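Local coordinates for salicylate 5-hydroxylase, large oxygenase component (Ralstonia sp., PDB 7C8Z), which hydroxylates salicylate to gentisate as the iron-containing oxygenase component of an NADH-dependent multicomponent enzyme, using a [2Fe-2S] cluster and a separate iron ion, at residues Leu217-Tyr222 / Val355-Gly360; Ala75-Pro80 / Val93-Asp98; Lys175-Ala180 / His191-Phe196. All blocks are in the same frame, centred on the assembly; numbering follows the deposited sequence.

Contact 1 (Leu217-Tyr222 / Val355-Gly360); sequences LKILGY and VWTHFG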
loop_
_atom_site.group_PDB
_atom_site.type_symbol
_atom_site.label_atom_id
_atom_site.label_comp_id
_atom_site.label_asym_id
_atom_site.label_seq_id
_atom_site.Cartn_x
_atom_site.Cartn_y
_atom_site.Cartn_z
ATOM N N LEU A 217 -9.281 38.564 -0.002
ATOM C CA LEU A 217 -8.233 37.733 0.571
ATOM C C LEU A 217 -7.172 37.416 -0.476
ATOM O O LEU A 217 -7.441 37.421 -1.680
ATOM C CB LEU A 217 -8.817 36.431 1.123
ATOM C CG LEU A 217 -10.212 36.543 1.741
ATOM C CD1 LEU A 217 -10.769 35.170 2.076
ATOM C CD2 LEU A 217 -10.181 37.423 2.980
ATOM N N LYS A 218 -5.948 37.179 -0.001
ATOM C CA LYS A 218 -4.847 36.705 -0.835
ATOM C C LYS A 218 -4.424 35.341 -0.304
ATOM O O LYS A 218 -4.119 35.203 0.885
ATOM C CB LYS A 218 -3.671 37.688 -0.843
ATOM C CG LYS A 218 -3.222 38.174 0.526
ATOM C CD LYS A 218 -2.162 39.264 0.408
ATOM C CE LYS A 218 -0.808 38.685 0.029
ATOM N NZ LYS A 218 0.293 39.675 0.203
ATOM N N ILE A 219 -4.418 34.340 -1.181
ATOM C CA ILE A 219 -4.080 32.975 -0.784
ATOM C C ILE A 219 -2.587 32.868 -0.500
ATOM O O ILE A 219 -1.752 33.149 -1.369
ATOM C CB ILE A 219 -4.509 31.971 -1.860
ATOM C CG1 ILE A 219 -5.986 32.162 -2.193
ATOM C CG2 ILE A 219 -4.251 30.550 -1.393
ATOM C CD1 ILE A 219 -6.894 32.010 -1.002
ATOM N N LEU A 220 -2.245 32.422 0.709
ATOM C CA LEU A 220 -0.851 32.170 1.038
ATOM C C LEU A 220 -0.420 30.763 0.642
ATOM O O LEU A 220 0.703 30.579 0.157
ATOM C CB LEU A 220 -0.604 32.385 2.535
ATOM C CG LEU A 220 -0.853 33.790 3.096
ATOM C CD1 LEU A 220 -0.501 33.851 4.574
ATOM C CD2 LEU A 220 -0.080 34.841 2.312
ATOM N N GLY A 221 -1.280 29.769 0.813
ATOM C CA GLY A 221 -0.924 28.450 0.320
ATOM C C GLY A 221 -1.739 27.333 0.938
ATOM O O GLY A 221 -2.675 27.554 1.710
ATOM N N TYR A 222 -1.367 26.110 0.554
ATOM C CA TYR A 222 -2.062 24.900 0.970
ATOM C C TYR A 222 -1.137 23.946 1.708
ATOM O O TYR A 222 0.035 23.791 1.348
ATOM C CB TYR A 222 -2.663 24.159 -0.221
ATOM C CG TYR A 222 -3.591 25.006 -1.035
ATOM C CD1 TYR A 222 -4.915 25.166 -0.665
ATOM C CD2 TYR A 222 -3.141 25.656 -2.169
ATOM C CE1 TYR A 222 -5.765 25.946 -1.412
ATOM C CE2 TYR A 222 -3.984 26.438 -2.919
ATOM C CZ TYR A 222 -5.291 26.580 -2.538
ATOM O OH TYR A 222 -6.125 27.359 -3.290
ATOM N N VAL A 355 -7.367 19.580 4.592
ATOM C CA VAL A 355 -6.726 20.549 3.713
ATOM C C VAL A 355 -6.747 21.912 4.385
ATOM O O VAL A 355 -7.818 22.482 4.618
ATOM C CB VAL A 355 -7.413 20.604 2.344
ATOM C CG1 VAL A 355 -6.715 21.617 1.448
ATOM C CG2 VAL A 355 -7.417 19.219 1.716
ATOM N N TRP A 356 -5.565 22.434 4.692
ATOM C CA TRP A 356 -5.411 23.764 5.258
ATOM C C TRP A 356 -5.188 24.742 4.114
ATOM O O TRP A 356 -4.226 24.598 3.351
ATOM C CB TRP A 356 -4.226 23.825 6.223
ATOM C CG TRP A 356 -4.174 22.766 7.296
ATOM C CD1 TRP A 356 -4.162 21.409 7.123
ATOM C CD2 TRP A 356 -4.079 22.988 8.708
ATOM N NE1 TRP A 356 -4.083 20.776 8.340
ATOM C CE2 TRP A 356 -4.033 21.724 9.330
ATOM C CE3 TRP A 356 -4.039 24.135 9.508
ATOM C CZ2 TRP A 356 -3.953 21.575 10.714
ATOM C CZ3 TRP A 356 -3.955 23.984 10.880
ATOM C CH2 TRP A 356 -3.914 22.715 11.468
ATOM N N THR A 357 -6.080 25.718 3.986
ATOM C CA THR A 357 -5.901 26.863 3.096
ATOM C C THR A 357 -5.552 28.048 3.987
ATOM O O THR A 357 -6.417 28.585 4.691
ATOM C CB THR A 357 -7.160 27.136 2.280
ATOM O OG1 THR A 357 -7.672 25.906 1.754
ATOM C CG2 THR A 357 -6.856 28.090 1.135
ATOM N N HIS A 358 -4.274 28.425 3.992
ATOM C CA HIS A 358 -3.812 29.579 4.749
ATOM C C HIS A 358 -3.921 30.819 3.876
ATOM O O HIS A 358 -3.430 30.818 2.733
ATOM C CB HIS A 358 -2.365 29.391 5.204
ATOM C CG HIS A 358 -2.194 28.363 6.275
ATOM N ND1 HIS A 358 -1.884 28.693 7.578
ATOM C CD2 HIS A 358 -2.280 27.012 6.239
ATOM C CE1 HIS A 358 -1.790 27.588 8.297
ATOM N NE2 HIS A 358 -2.026 26.554 7.508
ATOM N N PHE A 359 -4.525 31.881 4.421
ATOM C CA PHE A 359 -4.728 33.084 3.623
ATOM C C PHE A 359 -4.471 34.329 4.457
ATOM O O PHE A 359 -4.460 34.291 5.689
ATOM C CB PHE A 359 -6.144 33.141 3.025
ATOM C CG PHE A 359 -7.246 33.126 4.052
ATOM C CD1 PHE A 359 -7.698 31.930 4.590
ATOM C CD2 PHE A 359 -7.844 34.306 4.465
ATOM C CE1 PHE A 359 -8.715 31.913 5.523
ATOM C CE2 PHE A 359 -8.862 34.297 5.400
ATOM C CZ PHE A 359 -9.299 33.098 5.926
ATOM N N GLY A 360 -4.247 35.436 3.754
ATOM C CA GLY A 360 -4.147 36.752 4.349
ATOM C C GLY A 360 -5.120 37.696 3.676
ATOM O O GLY A 360 -5.988 37.249 2.918
#
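K218 and G360 are joined through both their peptide groups: K218 N gives to G360 O at 2.9 Å, reaching it from above the carbonyl plane, while G360 N returns a nearly straight bond (175°) to K218 O, in that carbonyl's plane. Further along, H358 O takes two donors, L220 N at 2.8 Å and G221 N at 3.1 Å, the first being the more bent. H358 N then gives to G221 O at 2.9 Å. On the far edge of strand 352-361, V355, T357 and F359 bond to strand 338-346; W356 with R223 continues the pairing with strand 217-227. Y222 N bonds to a polar side chain on the chain of another protein, to which the L220 backbone is also hydrogen-bonded. Beyond the two strands, K218 NZ finds T369 OG1 and W356 NE1 finds Q225 OE1.

F359, Y222 and T357 put their side chains on one face of the sheet. L217 CD1 reaches F359 CD2 at 3.9 Å, with L73 against both residues. The Y222 ring, its CG anti to the carbonyl carbon (chi1 -56°), lies alongside T357 and touches CG2 through CE1 at 3.5 Å. L220 and G221 facing H358 make a classic beta bulge in strand 217-227, outermost within this chain in the antiparallel sheet of the helix-grip fold found in ring-hydroxylating oxygenase catalytic domains.

Contact 2 (Ala75-Pro80 / Val93-Asp98); sequences AEIPNP and VIMVRD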
loop_
_atom_site.group_PDB
_atom_site.type_symbol
_atom_site.label_atom_id
_atom_site.label_comp_id
_atom_site.label_asym_id
_atom_site.label_seq_id
_atom_site.Cartn_x
_atom_site.Cartn_y
_atom_site.Cartn_z
ATOM N N ALA A 75 -11.067 34.000 -3.697
ATOM C CA ALA A 75 -9.748 34.356 -4.204
ATOM C C ALA A 75 -9.083 33.218 -4.964
ATOM O O ALA A 75 -8.176 33.473 -5.762
ATOM C CB ALA A 75 -8.846 34.806 -3.054
ATOM N N GLU A 76 -9.498 31.968 -4.735
ATOM C CA GLU A 76 -8.940 30.868 -5.512
ATOM C C GLU A 76 -9.409 30.890 -6.961
ATOM O O GLU A 76 -8.803 30.222 -7.803
ATOM C CB GLU A 76 -9.302 29.517 -4.887
ATOM C CG GLU A 76 -9.275 29.488 -3.371
ATOM C CD GLU A 76 -9.345 28.081 -2.812
ATOM O OE1 GLU A 76 -8.324 27.370 -2.831
ATOM O OE2 GLU A 76 -10.436 27.677 -2.369
ATOM N N ILE A 77 -10.458 31.644 -7.276
ATOM C CA ILE A 77 -10.986 31.674 -8.637
ATOM C C ILE A 77 -11.351 33.106 -9.017
ATOM O O ILE A 77 -12.538 33.423 -9.185
ATOM C CB ILE A 77 -12.186 30.723 -8.780
ATOM C CG1 ILE A 77 -13.126 30.841 -7.577
ATOM C CG2 ILE A 77 -11.711 29.286 -8.908
ATOM C CD1 ILE A 77 -14.551 30.432 -7.885
ATOM N N PRO A 78 -10.368 34.000 -9.177
ATOM C CA PRO A 78 -10.709 35.421 -9.363
ATOM C C PRO A 78 -11.305 35.739 -10.722
ATOM O O PRO A 78 -12.199 36.589 -10.811
ATOM C CB PRO A 78 -9.362 36.125 -9.163
ATOM C CG PRO A 78 -8.349 35.106 -9.555
ATOM C CD PRO A 78 -8.912 33.780 -9.128
ATOM N N ASN A 79 -10.832 35.102 -11.782
ATOM C CA ASN A 79 -11.219 35.467 -13.134
ATOM C C ASN A 79 -12.226 34.478 -13.703
ATOM O O ASN A 79 -12.324 33.337 -13.240
ATOM C CB ASN A 79 -9.980 35.520 -14.029
ATOM C CG ASN A 79 -8.886 36.395 -13.452
ATOM O OD1 ASN A 79 -9.159 37.455 -12.886
ATOM N ND2 ASN A 79 -7.641 35.945 -13.572
ATOM N N PRO A 80 -12.992 34.879 -14.717
ATOM C CA PRO A 80 -13.924 33.936 -15.347
ATOM C C PRO A 80 -13.185 32.765 -15.980
ATOM O O PRO A 80 -12.127 32.927 -16.594
ATOM C CB PRO A 80 -14.638 34.789 -16.400
ATOM C CG PRO A 80 -14.470 36.189 -15.937
ATOM C CD PRO A 80 -13.142 36.242 -15.253
ATOM N N VAL A 93 -16.544 17.634 -6.756
ATOM C CA VAL A 93 -17.255 18.747 -7.364
ATOM C C VAL A 93 -16.231 19.747 -7.887
ATOM O O VAL A 93 -15.049 19.700 -7.550
ATOM C CB VAL A 93 -18.240 19.428 -6.391
ATOM C CG1 VAL A 93 -19.398 18.496 -6.073
ATOM C CG2 VAL A 93 -17.522 19.870 -5.124
ATOM N N ILE A 94 -16.712 20.659 -8.727
ATOM C CA ILE A 94 -15.904 21.709 -9.329
ATOM C C ILE A 94 -16.546 23.049 -9.002
ATOM O O ILE A 94 -17.752 23.237 -9.229
ATOM C CB ILE A 94 -15.777 21.514 -10.850
ATOM C CG1 ILE A 94 -15.341 20.077 -11.162
ATOM C CG2 ILE A 94 -14.820 22.539 -11.458
ATOM C CD1 ILE A 94 -15.661 19.640 -12.558
ATOM N N MET A 95 -15.744 23.971 -8.464
ATOM C CA MET A 95 -16.162 25.336 -8.168
ATOM C C MET A 95 -15.510 26.245 -9.202
ATOM O O MET A 95 -14.281 26.363 -9.239
ATOM C CB MET A 95 -15.753 25.733 -6.751
ATOM C CG MET A 95 -15.797 27.231 -6.490
ATOM S SD MET A 95 -15.076 27.711 -4.907
ATOM C CE MET A 95 -13.346 27.856 -5.348
ATOM N N VAL A 96 -16.319 26.864 -10.056
ATOM C CA VAL A 96 -15.802 27.672 -11.153
ATOM C C VAL A 96 -16.436 29.056 -11.120
ATOM O O VAL A 96 -17.628 29.205 -10.826
ATOM C CB VAL A 96 -16.045 26.993 -12.519
ATOM C CG1 VAL A 96 -17.536 26.797 -12.768
ATOM C CG2 VAL A 96 -15.397 27.798 -13.639
ATOM N N ARG A 97 -15.645 30.070 -11.455
ATOM C CA ARG A 97 -16.185 31.413 -11.578
ATOM C C ARG A 97 -16.845 31.569 -12.939
ATOM O O ARG A 97 -16.216 31.332 -13.975
ATOM C CB ARG A 97 -15.097 32.470 -11.407
ATOM C CG ARG A 97 -15.636 33.878 -11.629
ATOM C CD ARG A 97 -14.888 34.919 -10.826
ATOM N NE ARG A 97 -14.634 34.492 -9.453
ATOM C CZ ARG A 97 -15.490 34.636 -8.449
ATOM N NH1 ARG A 97 -16.675 35.198 -8.654
ATOM N NH2 ARG A 97 -15.158 34.220 -7.234
ATOM N N ASP A 98 -18.108 31.980 -12.933
ATOM C CA ASP A 98 -18.889 32.126 -14.150
ATOM C C ASP A 98 -18.452 33.375 -14.907
ATOM O O ASP A 98 -17.982 34.341 -14.298
ATOM C CB ASP A 98 -20.375 32.226 -13.816
ATOM C CG ASP A 98 -21.260 31.879 -14.992
ATOM O OD1 ASP A 98 -21.551 30.679 -15.173
ATOM O OD2 ASP A 98 -21.656 32.799 -15.741
#
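E76 comes within 4.2 Å of the M95 methyl, OE2 to CE, its chain crossing that of M95 at about a right angle. The carboxylate is engaged away from M95, for OE2 accepts from L73 N and forms a salt bridge with K84. I77 follows and is the main apolar element of the loop, wedged between M95 and R97. Its CD1 rests on M95 CG at 3.7 Å, while CG1 meets the M95 methyl at the same distance; the bend of the methionine chain at its last torsion (chi3 86°) carries CE back beside the isoleucine. I103 of the adjoining strand backs the pair. The carbonyl of I77 is taken by R97 NE, with the oxygen at the guanidinium edge near its plane and the N-H almost straight (171°). The refined separation of 2.4 Å is too short to be trusted, so the bond's length is doubtful.

These residues belong to the Rieske domain. The loop leads from strand 69-73 into strand 82-88, the hairpin partner of strand 91-97, and covers the last residues of the latter on the side from which M95 and R97 project. P78 O stands 3.2 Å from R97 CD, and N79 O is 3.4 Å from R97 CB, so successive loop carbonyls line one side of the arginine's aliphatic stem. CG of R97 is anti to its own nitrogen (chi1 176°), which directs that stem along the loop backbone; NH2 ends in a salt bridge with E74. P80 finally runs alongside the strand's end, its CA 3.7 Å from R97 O and its CB 4.0 Å from D98 O, and its own carbonyl accepts from N124 ND2.

Contact 3 (Lys175-Ala180 / His191-Phe196); sequences KLKVAA and HDVEPF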
loop_
_atom_site.group_PDB
_atom_site.type_symbol
_atom_site.label_atom_id
_atom_site.label_comp_id
_atom_site.label_asym_id
_atom_site.label_seq_id
_atom_site.Cartn_x
_atom_site.Cartn_y
_atom_site.Cartn_z
ATOM N N LYS A 175 -26.142 20.036 -10.699
ATOM C CA LYS A 175 -25.818 21.359 -10.190
ATOM C C LYS A 175 -26.106 21.435 -8.698
ATOM O O LYS A 175 -27.093 20.875 -8.212
ATOM C CB LYS A 175 -26.625 22.440 -10.909
ATOM C CG LYS A 175 -26.609 22.360 -12.417
ATOM C CD LYS A 175 -27.569 23.376 -12.993
ATOM C CE LYS A 175 -27.763 23.189 -14.478
ATOM N NZ LYS A 175 -28.559 24.312 -15.050
ATOM N N LEU A 176 -25.258 22.170 -7.985
ATOM C CA LEU A 176 -25.391 22.378 -6.554
ATOM C C LEU A 176 -25.718 23.841 -6.296
ATOM O O LEU A 176 -25.332 24.723 -7.067
ATOM C CB LEU A 176 -24.106 21.997 -5.813
ATOM C CG LEU A 176 -23.822 20.505 -5.639
ATOM C CD1 LEU A 176 -23.249 19.912 -6.921
ATOM C CD2 LEU A 176 -22.872 20.277 -4.463
ATOM N N LYS A 177 -26.439 24.098 -5.211
ATOM C CA LYS A 177 -26.692 25.473 -4.815
ATOM C C LYS A 177 -25.458 26.027 -4.121
ATOM O O LYS A 177 -24.747 25.300 -3.422
ATOM C CB LYS A 177 -27.916 25.567 -3.904
ATOM C CG LYS A 177 -28.324 27.001 -3.582
ATOM C CD LYS A 177 -29.835 27.196 -3.602
ATOM C CE LYS A 177 -30.466 26.807 -2.280
ATOM N NZ LYS A 177 -30.822 28.000 -1.470
ATOM N N VAL A 178 -25.191 27.312 -4.339
ATOM C CA VAL A 178 -23.944 27.945 -3.928
ATOM C C VAL A 178 -24.266 29.116 -3.008
ATOM O O VAL A 178 -25.190 29.891 -3.276
ATOM C CB VAL A 178 -23.123 28.416 -5.147
ATOM C CG1 VAL A 178 -21.796 28.996 -4.704
ATOM C CG2 VAL A 178 -22.904 27.261 -6.111
ATOM N N ALA A 179 -23.508 29.239 -1.919
ATOM C CA ALA A 179 -23.635 30.362 -0.994
ATOM C C ALA A 179 -22.247 30.945 -0.764
ATOM O O ALA A 179 -21.377 30.283 -0.188
ATOM C CB ALA A 179 -24.268 29.926 0.326
ATOM N N ALA A 180 -22.033 32.169 -1.229
ATOM C CA ALA A 180 -20.779 32.876 -1.031
ATOM C C ALA A 180 -21.002 34.082 -0.128
ATOM O O ALA A 180 -21.996 34.799 -0.267
ATOM C CB ALA A 180 -20.173 33.316 -2.367
ATOM N N HIS A 191 -31.088 21.438 -2.577
ATOM C CA HIS A 191 -31.503 22.764 -3.008
ATOM C C HIS A 191 -32.609 23.338 -2.137
ATOM O O HIS A 191 -32.886 24.539 -2.226
ATOM C CB HIS A 191 -31.932 22.730 -4.471
ATOM C CG HIS A 191 -30.779 22.744 -5.421
ATOM N ND1 HIS A 191 -30.218 23.911 -5.894
ATOM C CD2 HIS A 191 -30.059 21.733 -5.964
ATOM C CE1 HIS A 191 -29.214 23.617 -6.701
ATOM N NE2 HIS A 191 -29.095 22.304 -6.759
ATOM N N ASP A 192 -33.253 22.507 -1.315
ATOM C CA ASP A 192 -34.201 22.971 -0.311
ATOM C C ASP A 192 -33.536 23.167 1.044
ATOM O O ASP A 192 -34.173 22.983 2.088
ATOM C CB ASP A 192 -35.373 21.996 -0.201
ATOM C CG ASP A 192 -35.963 21.640 -1.554
ATOM O OD1 ASP A 192 -36.287 22.569 -2.327
ATOM O OD2 ASP A 192 -36.100 20.432 -1.848
ATOM N N VAL A 193 -32.261 23.531 1.044
ATOM C CA VAL A 193 -31.524 23.787 2.272
ATOM C C VAL A 193 -31.835 25.196 2.745
ATOM O O VAL A 193 -32.040 26.111 1.937
ATOM C CB VAL A 193 -30.013 23.587 2.043
ATOM C CG1 VAL A 193 -29.496 24.556 0.987
ATOM C CG2 VAL A 193 -29.234 23.740 3.343
ATOM N N GLU A 194 -31.902 25.367 4.062
ATOM C CA GLU A 194 -32.052 26.666 4.703
ATOM C C GLU A 194 -30.984 27.614 4.171
ATOM O O GLU A 194 -29.910 27.159 3.756
ATOM C CB GLU A 194 -31.938 26.520 6.220
ATOM C CG GLU A 194 -30.731 25.693 6.642
ATOM C CD GLU A 194 -30.861 25.118 8.038
ATOM O OE1 GLU A 194 -31.206 25.880 8.968
ATOM O OE2 GLU A 194 -30.609 23.902 8.202
ATOM N N PRO A 195 -31.248 28.918 4.117
ATOM C CA PRO A 195 -30.202 29.861 3.705
ATOM C C PRO A 195 -28.972 29.757 4.596
ATOM O O PRO A 195 -29.035 29.321 5.748
ATOM C CB PRO A 195 -30.878 31.230 3.841
ATOM C CG PRO A 195 -32.336 30.945 3.747
ATOM C CD PRO A 195 -32.548 29.577 4.324
ATOM N N PHE A 196 -27.834 30.165 4.029
ATOM C CA PHE A 196 -26.554 30.049 4.724
ATOM C C PHE A 196 -26.579 30.774 6.065
ATOM O O PHE A 196 -26.072 30.257 7.072
ATOM C CB PHE A 196 -25.441 30.596 3.830
ATOM C CG PHE A 196 -24.069 30.459 4.414
ATOM C CD1 PHE A 196 -23.446 29.222 4.478
ATOM C CD2 PHE A 196 -23.392 31.571 4.890
ATOM C CE1 PHE A 196 -22.175 29.098 5.012
ATOM C CE2 PHE A 196 -22.121 31.452 5.426
ATOM C CZ PHE A 196 -21.513 30.215 5.488
#
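H191 donates from NE2 to the backbone oxygen of K175, a 2.9 Å bond that is almost perfectly straight at the hydrogen (177°). The oxygen sits at the ring edge, very nearly in the imidazole plane, whereas seen from the carbonyl the donor stands well above its plane. The ring is carried over the strand because CG lies beside the backbone N of H191 and anti to its carbonyl carbon (chi1 -79°). This bond fixes one edge of the imidazole against the K175 carbonyl. The polar end of K175 turns elsewhere, to a salt bridge with D142.

Van der Waals packing continues along the ring, with CE1 3.2 Å from K177 N and ND1 3.5 Å from K177 CB. The lysine chain crosses the histidine obliquely and then, bent at several torsions, curls beside the loop: CE is 3.3 Å from H191 O and 4.1 Å from V193 CG1. The ammonium NZ stays 4.1 Å from V193 O.

Apolar contact closes the far end. A179 CB meets F196 CB at 3.8 Å, and the F196 ring is packed edge-to-face against W68 and F208. W68 also touches K177, A179 and V193, and its NE1 donates to E194 O, so one tryptophan bridges strand and loop. P195 occupies the N-cap position of helix 196-211. The arrangement is that of an antiparallel hairpin, strands 175-181 and 184-188 of the Rieske-domain sheet, whose exit loop folds back over the first strand before starting that helix, which is followed in the chain by strand 217-227 of the catalytic-domain sheet.

In the fold
Contacts 1 and 2 meet across the junction of the catalytic and Rieske domains, their centres 15 Å apart. A75 CB packs 3.3 Å from L217 O and 4.0 Å from I219 CD1, and Y222 OH probably bonds to E76 OE1, although the modelled distance is too short to rely on. Contacts 2 and 3 share the Rieske-domain sheet; their centres are 17 Å apart and they touch through V93 CG1 and L176 CD1 at 4.2 Å. Contacts 1 and 3 do not touch, with nearest atoms about 11 Å apart. Contact 1 is the one near the active site: the W356 side chain is about 8 Å from the iron and about 6 Å from that of its ligand D389.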